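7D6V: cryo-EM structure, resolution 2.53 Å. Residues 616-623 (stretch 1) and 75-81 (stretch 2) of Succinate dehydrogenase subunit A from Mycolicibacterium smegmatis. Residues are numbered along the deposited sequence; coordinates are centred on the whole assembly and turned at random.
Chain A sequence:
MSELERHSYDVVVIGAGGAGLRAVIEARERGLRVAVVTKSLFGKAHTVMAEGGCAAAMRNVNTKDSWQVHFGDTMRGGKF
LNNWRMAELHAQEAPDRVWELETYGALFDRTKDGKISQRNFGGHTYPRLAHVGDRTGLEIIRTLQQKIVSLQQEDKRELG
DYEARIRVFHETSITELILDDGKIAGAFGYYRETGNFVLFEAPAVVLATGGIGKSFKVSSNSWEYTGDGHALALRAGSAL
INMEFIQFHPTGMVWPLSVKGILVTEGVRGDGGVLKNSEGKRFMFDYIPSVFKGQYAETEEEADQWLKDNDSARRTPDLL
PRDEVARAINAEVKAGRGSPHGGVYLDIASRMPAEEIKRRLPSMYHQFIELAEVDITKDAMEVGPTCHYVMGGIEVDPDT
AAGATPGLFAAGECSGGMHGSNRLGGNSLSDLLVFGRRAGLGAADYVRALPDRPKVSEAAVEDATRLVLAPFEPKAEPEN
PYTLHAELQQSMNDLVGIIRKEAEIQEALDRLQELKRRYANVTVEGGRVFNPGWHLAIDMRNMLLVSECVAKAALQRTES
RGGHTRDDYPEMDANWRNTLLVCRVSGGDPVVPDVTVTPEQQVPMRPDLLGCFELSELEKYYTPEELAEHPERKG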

# COMPACT_ATOMS: atom_id res chain seq x y z
N SER A 616 -43.62 -9.45 12.45
CA SER A 616 -43.03 -10.78 12.59
C SER A 616 -41.54 -10.70 12.85
O SER A 616 -41.00 -11.44 13.68
CB SER A 616 -43.31 -11.61 11.33
OG SER A 616 -42.80 -10.98 10.18
N GLU A 617 -40.84 -9.80 12.16
CA GLU A 617 -39.40 -9.67 12.36
C GLU A 617 -39.08 -8.92 13.65
O GLU A 617 -38.13 -9.26 14.35
CB GLU A 617 -38.77 -8.98 11.16
CG GLU A 617 -37.31 -8.62 11.36
CD GLU A 617 -36.75 -7.84 10.20
OE1 GLU A 617 -37.54 -7.28 9.42
OE2 GLU A 617 -35.52 -7.79 10.07
N LEU A 618 -39.87 -7.90 13.97
CA LEU A 618 -39.59 -7.09 15.15
C LEU A 618 -39.97 -7.80 16.44
O LEU A 618 -39.48 -7.41 17.51
CB LEU A 618 -40.31 -5.75 15.06
CG LEU A 618 -39.83 -4.80 13.96
CD1 LEU A 618 -40.77 -3.62 13.83
CD2 LEU A 618 -38.41 -4.33 14.24
N GLU A 619 -40.82 -8.82 16.37
CA GLU A 619 -41.22 -9.55 17.57
C GLU A 619 -40.14 -10.52 18.04
O GLU A 619 -40.28 -11.09 19.12
CB GLU A 619 -42.52 -10.31 17.30
CG GLU A 619 -43.76 -9.48 17.54
CD GLU A 619 -45.03 -10.29 17.47
OE1 GLU A 619 -45.02 -11.36 16.84
OE2 GLU A 619 -46.04 -9.85 18.06
N LYS A 620 -39.08 -10.70 17.26
CA LYS A 620 -37.95 -11.51 17.66
C LYS A 620 -36.88 -10.71 18.39
O LYS A 620 -35.92 -11.31 18.90
CB LYS A 620 -37.33 -12.19 16.44
CG LYS A 620 -38.35 -12.76 15.48
CD LYS A 620 -37.68 -13.52 14.35
CE LYS A 620 -36.77 -12.60 13.55
NZ LYS A 620 -36.51 -13.13 12.19
N TYR A 621 -37.02 -9.39 18.47
CA TYR A 621 -35.98 -8.54 19.04
C TYR A 621 -36.53 -7.57 20.07
O TYR A 621 -35.81 -7.13 20.97
CB TYR A 621 -35.26 -7.77 17.94
CG TYR A 621 -34.56 -8.63 16.93
CD1 TYR A 621 -33.24 -9.01 17.10
CD2 TYR A 621 -35.21 -9.07 15.78
CE1 TYR A 621 -32.59 -9.80 16.18
CE2 TYR A 621 -34.58 -9.86 14.85
CZ TYR A 621 -33.26 -10.22 15.05
OH TYR A 621 -32.62 -11.00 14.13
N TYR A 622 -37.81 -7.24 19.96
CA TYR A 622 -38.42 -6.21 20.79
C TYR A 622 -39.46 -6.81 21.72
O TYR A 622 -40.12 -7.80 21.39
CB TYR A 622 -39.08 -5.13 19.93
CG TYR A 622 -38.12 -4.16 19.28
CD1 TYR A 622 -38.03 -2.85 19.71
CD2 TYR A 622 -37.30 -4.57 18.23
CE1 TYR A 622 -37.15 -1.97 19.12
CE2 TYR A 622 -36.43 -3.69 17.64
CZ TYR A 622 -36.35 -2.40 18.09
OH TYR A 622 -35.47 -1.52 17.50
N THR A 623 -39.59 -6.21 22.90
CA THR A 623 -40.69 -6.52 23.79
C THR A 623 -41.99 -5.98 23.18
O THR A 623 -41.96 -5.14 22.28
CB THR A 623 -40.45 -5.90 25.17
OG1 THR A 623 -40.44 -4.48 25.06
CG2 THR A 623 -39.13 -6.37 25.74
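Stretch 2 75-81: MRGGKFL

Segments far apart in sequence are often joined by one aromatic side chain, carried on a tight turn and received by a small set of residues on the partner. The contact between residues 75-81 and 616-623 of succinate dehydrogenase subunit A, which are more than 500 positions apart in the chain, is a compact example, burying 370 Å² in all.

Stretch 2 enters as the last turn of a helix, Met75 and Arg76, and leaves helical geometry at Gly77. Gly78 adopts phi/psi of 147/-9, where a CB would be jammed against the preceding carbonyl oxygen, so the backbone itself calls for glycine. A type I' turn from Gly78 to Leu81 follows, with Lys79 and Phe80 at its corners, both at positive phi, and with Leu81 N hydrogen-bonded to Gly78 O at 3.1 Å. The turn is tied back to the helix end by hydrogen bonds from Phe80 N to Met75 O, 2.9 Å, and Lys79 N to Arg76 O, 3.0 Å. The two segments run in the same general sense: Arg76 lies nearest Glu617 (CA to CA 9.4 Å) and Phe80 nearest Tyr621 (CA to CA 7.0 Å).

The turn directs the CA-to-CB bond of Phe80 toward stretch 1 and that of Leu81 away. With chi1 at m (-64°) and chi2 at 91°, the Phe80 ring reaches in among three side chains. Tyr621, also m with chi2 at -91°, offers one face to Phe80, its CG 3.5 Å from Phe80 CD1; the planes meet obliquely at 52°. Tyr622 starts sideways, yet its m rotamer (-76°) brings the ring end back, so that its CE2 lies 3.6 Å from Phe80 CB and its edge addresses the Phe80 face in an offset edge-to-face pair, centroids 5.7 Å apart. Leu618, in the mt conformation, likewise starts sideways and delivers its CD2 to within 3.8 Å of Phe80 CE2.

Glu617 is extended, with chi1 and chi2 both t, which carries its carboxylate out to Arg76: OE2 accepts a nearly straight hydrogen bond (167°) from Arg76 NH1 at 3.0 Å, part of a salt bridge. Glu617 OE2 lies 3.9 Å from Phe80 CZ, at the ring's edge, where aromatic hydrogens suit a carboxylate. Arg76 has an off-well chi1 of -99°, but its later torsions bring the guanidinium to this meeting. Lys79 does the reverse: its CG touches the edge of Tyr621 at CE1, 3.7 Å away, while the end of the chain leads away.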

# COMPACT_ATOMS: atom_id res chain seq x y z
N MET A 75 -29.73 -2.25 10.62
CA MET A 75 -30.41 -2.55 11.88
C MET A 75 -30.49 -4.05 12.13
O MET A 75 -30.41 -4.49 13.28
CB MET A 75 -31.81 -1.93 11.87
CG MET A 75 -31.81 -0.41 11.94
SD MET A 75 -30.95 0.28 13.36
CE MET A 75 -31.99 -0.28 14.70
N ARG A 76 -30.66 -4.84 11.07
CA ARG A 76 -30.65 -6.30 11.21
C ARG A 76 -29.28 -6.80 11.64
O ARG A 76 -29.17 -7.60 12.57
CB ARG A 76 -31.05 -6.95 9.89
CG ARG A 76 -32.49 -7.37 9.81
CD ARG A 76 -32.74 -8.11 8.52
NE ARG A 76 -32.63 -7.22 7.37
CZ ARG A 76 -33.60 -6.42 6.95
NH1 ARG A 76 -34.76 -6.38 7.58
NH2 ARG A 76 -33.40 -5.65 5.89
N GLY A 77 -28.24 -6.36 10.95
CA GLY A 77 -26.87 -6.71 11.27
C GLY A 77 -26.35 -5.87 12.41
O GLY A 77 -25.67 -4.87 12.20
N GLY A 78 -26.70 -6.26 13.63
CA GLY A 78 -26.53 -5.42 14.79
C GLY A 78 -27.65 -5.71 15.77
O GLY A 78 -27.63 -5.24 16.91
N LYS A 79 -28.63 -6.49 15.31
CA LYS A 79 -29.67 -7.06 16.16
C LYS A 79 -30.50 -5.99 16.85
O LYS A 79 -30.97 -6.19 17.97
CB LYS A 79 -29.08 -8.03 17.18
CG LYS A 79 -28.93 -9.45 16.66
CD LYS A 79 -27.86 -9.55 15.60
CE LYS A 79 -27.78 -10.94 15.01
NZ LYS A 79 -26.90 -10.98 13.82
N PHE A 80 -30.68 -4.86 16.17
CA PHE A 80 -31.52 -3.76 16.63
C PHE A 80 -31.02 -3.15 17.94
O PHE A 80 -31.79 -2.50 18.66
CB PHE A 80 -32.98 -4.19 16.75
CG PHE A 80 -33.59 -4.58 15.43
CD1 PHE A 80 -33.55 -5.89 14.99
CD2 PHE A 80 -34.18 -3.63 14.62
CE1 PHE A 80 -34.10 -6.24 13.78
CE2 PHE A 80 -34.74 -3.98 13.41
CZ PHE A 80 -34.69 -5.29 12.99
N LEU A 81 -29.75 -3.35 18.24
CA LEU A 81 -29.09 -2.63 19.33
C LEU A 81 -28.47 -1.33 18.84
O LEU A 81 -27.98 -0.54 19.66
CB LEU A 81 -28.01 -3.53 19.95
CG LEU A 81 -27.31 -3.08 21.24
CD1 LEU A 81 -28.29 -3.09 22.40
CD2 LEU A 81 -26.12 -3.95 21.52